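Local coordinates for maleate cis-trans isomerase (Pseudomonas putida, PDB 4FQ5), which probably catalyses the cis-trans isomerisation of maleate to fumarate and works as a homodimer, at residues R86-L91 and D97-A102; E90-R95 and N124-N129; T40-I45 and S64-M69. The protein carries 1 engineered substitution. All coordinates share one frame; numbering follows the deposited sequence.

Contact 1 of 3, residues R86-L91 and D97-A102; sequences RCALEL and DVMGYA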
loop_
_atom_site.group_PDB
_atom_site.type_symbol
_atom_site.label_atom_id
_atom_site.label_comp_id
_atom_site.label_asym_id
_atom_site.label_seq_id
_atom_site.Cartn_x
_atom_site.Cartn_y
_atom_site.Cartn_z
ATOM N N ARG A 86 -17.626 19.271 22.506
ATOM C CA ARG A 86 -16.196 19.292 22.810
ATOM C C ARG A 86 -15.396 18.592 21.704
ATOM O O ARG A 86 -14.388 19.120 21.230
ATOM C CB ARG A 86 -15.895 18.646 24.175
ATOM C CG ARG A 86 -14.400 18.471 24.444
ATOM C CD ARG A 86 -14.055 17.777 25.763
ATOM N NE ARG A 86 -14.561 16.404 25.905
ATOM C CZ ARG A 86 -14.039 15.308 25.344
ATOM N NH1 ARG A 86 -14.601 14.123 25.580
ATOM N NH2 ARG A 86 -12.976 15.370 24.540
ATOM N N CYS A 87 -15.863 17.412 21.299
ATOM C CA CYS A 87 -15.183 16.611 20.273
ATOM C C CYS A 87 -15.135 17.319 18.917
ATOM O O CYS A 87 -14.099 17.302 18.247
ATOM C CB CYS A 87 -15.822 15.216 20.155
ATOM S SG CYS A 87 -15.567 14.144 21.604
ATOM N N ALA A 88 -16.249 17.941 18.519
ATOM C CA ALA A 88 -16.299 18.716 17.274
ATOM C C ALA A 88 -15.397 19.956 17.312
ATOM O O ALA A 88 -14.798 20.316 16.296
ATOM C CB ALA A 88 -17.730 19.101 16.924
ATOM N N LEU A 89 -15.315 20.610 18.476
ATOM C CA LEU A 89 -14.352 21.696 18.682
ATOM C C LEU A 89 -12.923 21.179 18.536
ATOM O O LEU A 89 -12.098 21.804 17.875
ATOM C CB LEU A 89 -14.526 22.353 20.061
ATOM C CG LEU A 89 -15.702 23.322 20.246
ATOM C CD1 LEU A 89 -16.014 23.542 21.723
ATOM C CD2 LEU A 89 -15.443 24.651 19.543
ATOM N N GLU A 90 -12.642 20.033 19.150
ATOM C CA GLU A 90 -11.316 19.424 19.078
ATOM C C GLU A 90 -10.884 19.134 17.640
ATOM O O GLU A 90 -9.756 19.444 17.247
ATOM C CB GLU A 90 -11.236 18.163 19.956
ATOM C CG GLU A 90 -11.160 18.484 21.445
ATOM C CD GLU A 90 -11.238 17.269 22.359
ATOM O OE1 GLU A 90 -11.267 16.120 21.866
ATOM O OE2 GLU A 90 -11.266 17.470 23.592
ATOM N N LEU A 91 -11.794 18.580 16.849
ATOM C CA LEU A 91 -11.461 18.183 15.485
ATOM C C LEU A 91 -11.470 19.350 14.503
ATOM O O LEU A 91 -10.686 19.352 13.549
ATOM C CB LEU A 91 -12.358 17.028 15.010
ATOM C CG LEU A 91 -12.094 15.684 15.715
ATOM C CD1 LEU A 91 -13.156 14.660 15.349
ATOM C CD2 LEU A 91 -10.698 15.152 15.399
ATOM N N ASP A 97 -11.551 17.927 6.941
ATOM C CA ASP A 97 -12.393 18.149 5.749
ATOM C C ASP A 97 -13.783 17.506 5.843
ATOM O O ASP A 97 -14.717 17.912 5.143
ATOM C CB ASP A 97 -11.677 17.674 4.475
ATOM C CG ASP A 97 -10.370 18.410 4.229
ATOM O OD1 ASP A 97 -10.392 19.656 4.179
ATOM O OD2 ASP A 97 -9.320 17.744 4.086
ATOM N N VAL A 98 -13.895 16.482 6.685
ATOM C CA VAL A 98 -15.165 15.825 7.003
ATOM C C VAL A 98 -15.057 15.338 8.417
ATOM O O VAL A 98 -13.960 15.004 8.872
ATOM C CB VAL A 98 -15.450 14.534 6.197
ATOM C CG1 VAL A 98 -16.503 14.773 5.137
ATOM C CG2 VAL A 98 -14.177 13.881 5.664
ATOM N N MET A 99 -16.203 15.229 9.079
ATOM C CA MET A 99 -16.254 14.782 10.456
ATOM C C MET A 99 -17.380 13.774 10.625
ATOM O O MET A 99 -18.537 14.065 10.310
ATOM C CB MET A 99 -16.464 15.982 11.382
ATOM C CG MET A 99 -16.147 15.691 12.838
ATOM S SD MET A 99 -16.400 17.140 13.876
ATOM C CE MET A 99 -15.330 18.322 13.054
ATOM N N GLY A 100 -17.031 12.588 11.117
ATOM C CA GLY A 100 -18.004 11.529 11.343
ATOM C C GLY A 100 -18.200 11.236 12.815
ATOM O O GLY A 100 -17.242 10.974 13.537
ATOM N N TYR A 101 -19.452 11.297 13.258
ATOM C CA TYR A 101 -19.838 10.872 14.601
ATOM C C TYR A 101 -20.087 9.376 14.498
ATOM O O TYR A 101 -21.034 8.940 13.839
ATOM C CB TYR A 101 -21.103 11.623 15.029
ATOM C CG TYR A 101 -21.616 11.375 16.435
ATOM C CD1 TYR A 101 -21.619 12.401 17.378
ATOM C CD2 TYR A 101 -22.146 10.135 16.812
ATOM C CE1 TYR A 101 -22.113 12.201 18.664
ATOM C CE2 TYR A 101 -22.633 9.921 18.098
ATOM C CZ TYR A 101 -22.621 10.962 19.019
ATOM O OH TYR A 101 -23.110 10.772 20.296
ATOM N N ALA A 102 -19.230 8.594 15.151
ATOM C CA ALA A 102 -19.177 7.141 14.944
ATOM C C ALA A 102 -20.324 6.303 15.541
ATOM O O ALA A 102 -20.753 5.329 14.927
ATOM C CB ALA A 102 -17.834 6.596 15.401
#
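Met-99 of strand 98-101 reaches out of the sheet to meet Ala-88 and Leu-91 on the facing side of helix 84-92, a helix-on-sheet packing against the first of the two four-stranded parallel sheets of this Asp/Glu racemase-like fold. Helix and strand follow each other in the chain, so the helix folds back over the sheet that its own next strand enters. The methionine CG stands anti to the backbone N (chi1 -164°) and the next bond is also extended, which carries the sulfur straight out from the strand; only at chi3 (-56°) does the chain bend, laying the methyl against the helix. SD comes up to the backbone at Ala-88, 3.7 Å from Ala-88 CA, with Ala-88 CB at 3.9 Å from the same Met-99 SD. The small alanine is consistent with so close an approach of the thioether to the helix. Beyond the bend, Met-99 CE lies 3.8 Å from Leu-91 CB and equally near the carbonyl oxygen of Ala-88. The leucine and methionine chains run at a slant to each other, the leucine touching with its near end and with one branch. All three side chains are buried, and they meet by apolar contacts alone. Ile-33 of strand 27-35 touches both Leu-91 and Met-99, and Leu-122 and Thr-126 of helix 114-128 pack on Ala-88 and Met-99 respectively. Within the helix, Arg-86 and Glu-90, one turn apart, form a salt bridge beside the second subunit; Arg-86 NH2 donates to Glu-90 OE2 over 2.9 Å in the guanidinium plane, although the donor is tilted 34° from the carboxylate plane. Back at the strand, the leucine branch completes the packing: Leu-91 CD1 rests 4.0 Å from Met-99 CG.

Contact 2 of 3, residues E90-R95 and N124-N129; sequences ELSDAR and NVTENN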
loop_
_atom_site.group_PDB
_atom_site.type_symbol
_atom_site.label_atom_id
_atom_site.label_comp_id
_atom_site.label_asym_id
_atom_site.label_seq_id
_atom_site.Cartn_x
_atom_site.Cartn_y
_atom_site.Cartn_z
ATOM N N GLU A 90 -12.642 20.033 19.150
ATOM C CA GLU A 90 -11.316 19.424 19.078
ATOM C C GLU A 90 -10.884 19.134 17.640
ATOM O O GLU A 90 -9.756 19.444 17.247
ATOM C CB GLU A 90 -11.236 18.163 19.956
ATOM C CG GLU A 90 -11.160 18.484 21.445
ATOM C CD GLU A 90 -11.238 17.269 22.359
ATOM O OE1 GLU A 90 -11.267 16.120 21.866
ATOM O OE2 GLU A 90 -11.266 17.470 23.592
ATOM N N LEU A 91 -11.794 18.580 16.849
ATOM C CA LEU A 91 -11.461 18.183 15.485
ATOM C C LEU A 91 -11.470 19.350 14.503
ATOM O O LEU A 91 -10.686 19.352 13.549
ATOM C CB LEU A 91 -12.358 17.028 15.010
ATOM C CG LEU A 91 -12.094 15.684 15.715
ATOM C CD1 LEU A 91 -13.156 14.660 15.349
ATOM C CD2 LEU A 91 -10.698 15.152 15.399
ATOM N N SER A 92 -12.330 20.344 14.728
ATOM C CA SER A 92 -12.317 21.533 13.868
ATOM C C SER A 92 -11.114 22.452 14.140
ATOM O O SER A 92 -10.743 23.242 13.277
ATOM C CB SER A 92 -13.654 22.298 13.874
ATOM O OG SER A 92 -14.069 22.647 15.178
ATOM N N ASP A 93 -10.493 22.324 15.315
ATOM C CA ASP A 93 -9.190 22.959 15.574
ATOM C C ASP A 93 -8.133 22.497 14.563
ATOM O O ASP A 93 -7.161 23.209 14.305
ATOM C CB ASP A 93 -8.686 22.635 16.986
ATOM C CG ASP A 93 -9.346 23.486 18.083
ATOM O OD1 ASP A 93 -10.206 24.341 17.797
ATOM O OD2 ASP A 93 -8.987 23.279 19.261
ATOM N N ALA A 94 -8.329 21.297 14.011
ATOM C CA ALA A 94 -7.438 20.715 13.014
ATOM C C ALA A 94 -7.889 20.955 11.566
ATOM O O ALA A 94 -7.213 20.512 10.635
ATOM C CB ALA A 94 -7.288 19.216 13.271
ATOM N N ARG A 95 -9.021 21.644 11.380
ATOM C CA ARG A 95 -9.584 21.941 10.039
ATOM C C ARG A 95 -9.732 20.683 9.173
ATOM O O ARG A 95 -9.314 20.609 8.020
ATOM C CB ARG A 95 -8.808 23.054 9.321
ATOM C CG ARG A 95 -8.880 24.398 10.041
ATOM C CD ARG A 95 -8.217 25.510 9.236
ATOM N NE ARG A 95 -8.957 25.806 8.013
ATOM C CZ ARG A 95 -10.064 26.549 7.960
ATOM N NH1 ARG A 95 -10.576 27.086 9.066
ATOM N NH2 ARG A 95 -10.663 26.749 6.795
ATOM N N ASN A 124 -22.791 23.685 13.383
ATOM C CA ASN A 124 -22.785 25.018 13.997
ATOM C C ASN A 124 -21.562 25.231 14.882
ATOM O O ASN A 124 -20.914 26.273 14.810
ATOM C CB ASN A 124 -24.056 25.253 14.825
ATOM C CG ASN A 124 -25.292 25.462 13.972
ATOM O OD1 ASN A 124 -25.205 25.816 12.793
ATOM N ND2 ASN A 124 -26.460 25.264 14.578
ATOM N N VAL A 125 -21.260 24.235 15.713
ATOM C CA VAL A 125 -20.072 24.256 16.562
ATOM C C VAL A 125 -18.803 24.475 15.722
ATOM O O VAL A 125 -17.957 25.295 16.086
ATOM C CB VAL A 125 -19.958 22.973 17.420
ATOM C CG1 VAL A 125 -18.619 22.901 18.138
ATOM C CG2 VAL A 125 -21.103 22.892 18.423
ATOM N N THR A 126 -18.681 23.768 14.594
ATOM C CA THR A 126 -17.486 23.904 13.747
ATOM C C THR A 126 -17.450 25.262 13.056
ATOM O O THR A 126 -16.383 25.872 12.930
ATOM C CB THR A 126 -17.325 22.777 12.696
ATOM O OG1 THR A 126 -18.381 22.835 11.724
ATOM C CG2 THR A 126 -17.295 21.411 13.363
ATOM N N GLU A 127 -18.622 25.717 12.614
ATOM C CA GLU A 127 -18.754 27.011 11.955
ATOM C C GLU A 127 -18.327 28.149 12.889
ATOM O O GLU A 127 -17.586 29.047 12.476
ATOM C CB GLU A 127 -20.184 27.211 11.458
ATOM C CG GLU A 127 -20.409 28.515 10.710
ATOM C CD GLU A 127 -21.825 28.656 10.178
ATOM O OE1 GLU A 127 -22.658 27.747 10.398
ATOM O OE2 GLU A 127 -22.105 29.689 9.530
ATOM N N ASN A 128 -18.765 28.092 14.147
ATOM C CA ASN A 128 -18.380 29.107 15.133
ATOM C C ASN A 128 -16.946 28.959 15.631
ATOM O O ASN A 128 -16.419 29.850 16.303
ATOM C CB ASN A 128 -19.375 29.146 16.297
ATOM C CG ASN A 128 -20.778 29.522 15.848
ATOM O OD1 ASN A 128 -20.957 30.373 14.969
ATOM N ND2 ASN A 128 -21.783 28.889 16.446
ATOM N N ASN A 129 -16.320 27.829 15.296
ATOM C CA ASN A 129 -14.892 27.621 15.528
ATOM C C ASN A 129 -14.085 27.944 14.262
ATOM O O ASN A 129 -12.912 27.572 14.133
ATOM C CB ASN A 129 -14.630 26.191 16.026
ATOM C CG ASN A 129 -13.210 25.992 16.544
ATOM O OD1 ASN A 129 -12.653 24.897 16.442
ATOM N ND2 ASN A 129 -12.622 27.042 17.103
HETATM O O HOH W 1 -10.402 25.974 13.675
#
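Ser-92, in the last part of helix 84-92, faces Thr-126 and Asn-129 at the end of helix 114-128. Its CB points at the neighbouring helix and meets the threonine methyl, with Ser-92 CB 3.8 Å from Thr-126 CG2. From there OG turns between the backbone N and the carbonyl carbon (chi1 55°), back toward its own helix, where it bonds to the carbonyl oxygen of Ala-88. The same Ser-92 OG lies 3.7 Å from Asn-129 CB. The threonine hydroxyl bonds to Arg-123 O in its own helix and to Thr-133 N just beyond it, leaving the methyl to pack on the serine. Asp-93 also comes up to the Asn-129 amide, the two side chains crossing at about a right angle, while its carboxylate is held by Ser-36 and Arg-68 of the second subunit. A water joins the two backbones, donating to Ser-92 O at 2.8 Å and to Asn-129 O at 3.0 Å. Past the serine, a type I turn from Ser-92 to Arg-95 leads the chain toward strand 98-101. This is close helix-helix packing between neighbouring helices on one face of a parallel alpha/beta sheet, here beside the second subunit.

Contact 3 of 3, residues T40-I45 and S64-M69; sequences TMETEI and SSRMRM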
loop_
_atom_site.group_PDB
_atom_site.type_symbol
_atom_site.label_atom_id
_atom_site.label_comp_id
_atom_site.label_asym_id
_atom_site.label_seq_id
_atom_site.Cartn_x
_atom_site.Cartn_y
_atom_site.Cartn_z
ATOM N N THR A 40 -12.849 -0.221 16.440
ATOM C CA THR A 40 -13.215 -0.730 15.118
ATOM C C THR A 40 -13.423 0.372 14.083
ATOM O O THR A 40 -13.060 0.197 12.920
ATOM C CB THR A 40 -14.430 -1.677 15.213
ATOM O OG1 THR A 40 -14.099 -2.766 16.078
ATOM C CG2 THR A 40 -14.840 -2.230 13.847
ATOM N N MET A 41 -13.992 1.507 14.492
ATOM C CA MET A 41 -14.153 2.629 13.572
ATOM C C MET A 41 -12.801 3.085 13.024
ATOM O O MET A 41 -12.658 3.311 11.818
ATOM C CB MET A 41 -14.887 3.806 14.221
ATOM C CG MET A 41 -15.306 4.884 13.227
ATOM S SD MET A 41 -16.895 4.586 12.414
ATOM C CE MET A 41 -16.751 2.887 11.893
ATOM N N GLU A 42 -11.820 3.195 13.917
ATOM C CA GLU A 42 -10.454 3.548 13.549
ATOM C C GLU A 42 -9.701 2.430 12.809
ATOM O O GLU A 42 -8.564 2.624 12.381
ATOM C CB GLU A 42 -9.677 4.003 14.784
ATOM C CG GLU A 42 -10.115 5.386 15.268
ATOM C CD GLU A 42 -9.783 5.642 16.725
ATOM O OE1 GLU A 42 -9.900 4.717 17.563
ATOM O OE2 GLU A 42 -9.401 6.780 17.038
ATOM N N THR A 43 -10.344 1.276 12.656
ATOM C CA THR A 43 -9.776 0.159 11.904
ATOM C C THR A 43 -10.421 0.062 10.527
ATOM O O THR A 43 -9.726 0.019 9.515
ATOM C CB THR A 43 -9.921 -1.166 12.686
ATOM O OG1 THR A 43 -9.253 -1.025 13.943
ATOM C CG2 THR A 43 -9.288 -2.350 11.919
ATOM N N GLU A 44 -11.749 0.066 10.489
ATOM C CA GLU A 44 -12.471 -0.187 9.245
ATOM C C GLU A 44 -12.535 1.004 8.299
ATOM O O GLU A 44 -12.444 0.827 7.084
ATOM C CB GLU A 44 -13.858 -0.762 9.526
ATOM C CG GLU A 44 -13.780 -2.099 10.251
ATOM C CD GLU A 44 -15.106 -2.833 10.320
ATOM O OE1 GLU A 44 -16.160 -2.222 10.051
ATOM O OE2 GLU A 44 -15.097 -4.032 10.649
ATOM N N ILE A 45 -12.690 2.212 8.835
ATOM C CA ILE A 45 -12.700 3.410 7.982
ATOM C C ILE A 45 -11.328 3.607 7.308
ATOM O O ILE A 45 -11.272 3.822 6.099
ATOM C CB ILE A 45 -13.206 4.677 8.730
ATOM C CG1 ILE A 45 -14.729 4.809 8.638
ATOM C CG2 ILE A 45 -12.642 5.959 8.137
ATOM C CD1 ILE A 45 -15.504 3.577 9.029
ATOM N N SER A 64 -8.710 11.705 15.263
ATOM C CA SER A 64 -9.786 11.322 16.174
ATOM C C SER A 64 -9.921 12.202 17.407
ATOM O O SER A 64 -8.944 12.775 17.897
ATOM C CB SER A 64 -9.615 9.869 16.632
ATOM O OG SER A 64 -9.743 8.983 15.539
ATOM N N SER A 65 -11.153 12.275 17.900
ATOM C CA SER A 65 -11.445 12.802 19.223
ATOM C C SER A 65 -12.348 11.792 19.929
ATOM O O SER A 65 -13.198 11.161 19.293
ATOM C CB SER A 65 -12.119 14.170 19.123
ATOM O OG SER A 65 -12.607 14.579 20.391
ATOM N N ARG A 66 -12.153 11.641 21.236
ATOM C CA ARG A 66 -12.840 10.619 22.014
ATOM C C ARG A 66 -13.847 11.189 23.008
ATOM O O ARG A 66 -13.610 12.223 23.636
ATOM C CB ARG A 66 -11.824 9.726 22.745
ATOM C CG ARG A 66 -11.167 8.711 21.826
ATOM C CD ARG A 66 -10.139 7.821 22.518
ATOM N NE ARG A 66 -10.269 6.461 21.999
ATOM C CZ ARG A 66 -10.003 6.100 20.745
ATOM N NH1 ARG A 66 -9.543 6.987 19.855
ATOM N NH2 ARG A 66 -10.192 4.841 20.377
ATOM N N MET A 67 -14.974 10.490 23.115
ATOM C CA MET A 67 -16.016 10.745 24.106
ATOM C C MET A 67 -16.178 9.461 24.922
ATOM O O MET A 67 -16.439 8.396 24.366
ATOM C CB MET A 67 -17.326 11.139 23.411
ATOM C CG MET A 67 -17.664 10.320 22.166
ATOM S SD MET A 67 -19.193 10.835 21.371
ATOM C CE MET A 67 -19.502 9.465 20.280
ATOM N N ARG A 68 -15.996 9.556 26.233
ATOM C CA ARG A 68 -15.885 8.363 27.073
ATOM C C ARG A 68 -17.133 7.495 27.125
ATOM O O ARG A 68 -18.232 7.983 27.384
ATOM C CB ARG A 68 -15.448 8.715 28.489
ATOM C CG ARG A 68 -13.942 8.795 28.656
ATOM C CD ARG A 68 -13.558 8.626 30.113
ATOM N NE ARG A 68 -13.096 7.273 30.411
ATOM C CZ ARG A 68 -13.019 6.755 31.632
ATOM N NH1 ARG A 68 -13.390 7.467 32.689
ATOM N NH2 ARG A 68 -12.569 5.523 31.796
ATOM N N MET A 69 -16.932 6.209 26.852
ATOM C CA MET A 69 -17.928 5.161 27.075
ATOM C C MET A 69 -17.219 3.812 27.112
ATOM O O MET A 69 -16.369 3.534 26.266
ATOM C CB MET A 69 -19.004 5.144 25.987
ATOM C CG MET A 69 -19.892 3.908 26.069
ATOM S SD MET A 69 -21.276 3.886 24.932
ATOM C CE MET A 69 -20.447 3.486 23.391
#
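Glu-42 and Arg-66 both start with CG anti to the carbonyl carbon (chi1 -73° and -77°); the glutamate then runs out extended while the arginine bends at chi3, and their charged ends come together. The guanidinium grips the carboxylate end-on: Arg-66 NH2 donates to Glu-42 OE1 and Arg-66 NH1 to Glu-42 OE2, each over 2.8 Å. The two planes are only 25° apart, and OE2 is met at its syn lone pair. The anti lone pair of Glu-42 OE2 takes a further bond from Ser-64 OG at 2.7 Å, which helps fix the rotation of the buried carboxylate. With an alanine at Glu-42, the Arg-66 charge would probably lose its mate in this chain and Ser-64 OG its acceptor. Ser-36 O holds Arg-66 NE, and the second subunit adds His-63 to Glu-42 OE1 and Ser-64 O to Arg-66 NH1, so the ion pair is built into the dimer interface. Asn-38, which lines the maleate pocket, lies about 5 Å from Glu-42, side chain to side chain. The salt bridge ties the helix to the following parallel strand of a beta-alpha-beta crossover, strand 27-35, helix 41-52 and strand 59-67.

All three contacts are buried in the half of the chain built on the first parallel sheet, and all border the second subunit. Contacts 1 and 2 share helix 84-92: one sets it on central strand 98-101, the other beside helix 114-128, and Met-99 CE bridges them by touching Thr-126 CG2 at 3.7 Å. Contact 3 belongs to outermost strand 59-67, which meets the same helix through Ser-65 and Arg-66. Chemistry follows place. Contact 1, under the helix, joins apolar side chains; contact 2, farthest from the chain's centre, mixes a methyl contact with polar groups and a water; contact 3 is a salt bridge with hydrogen bonds, some of them to the second subunit.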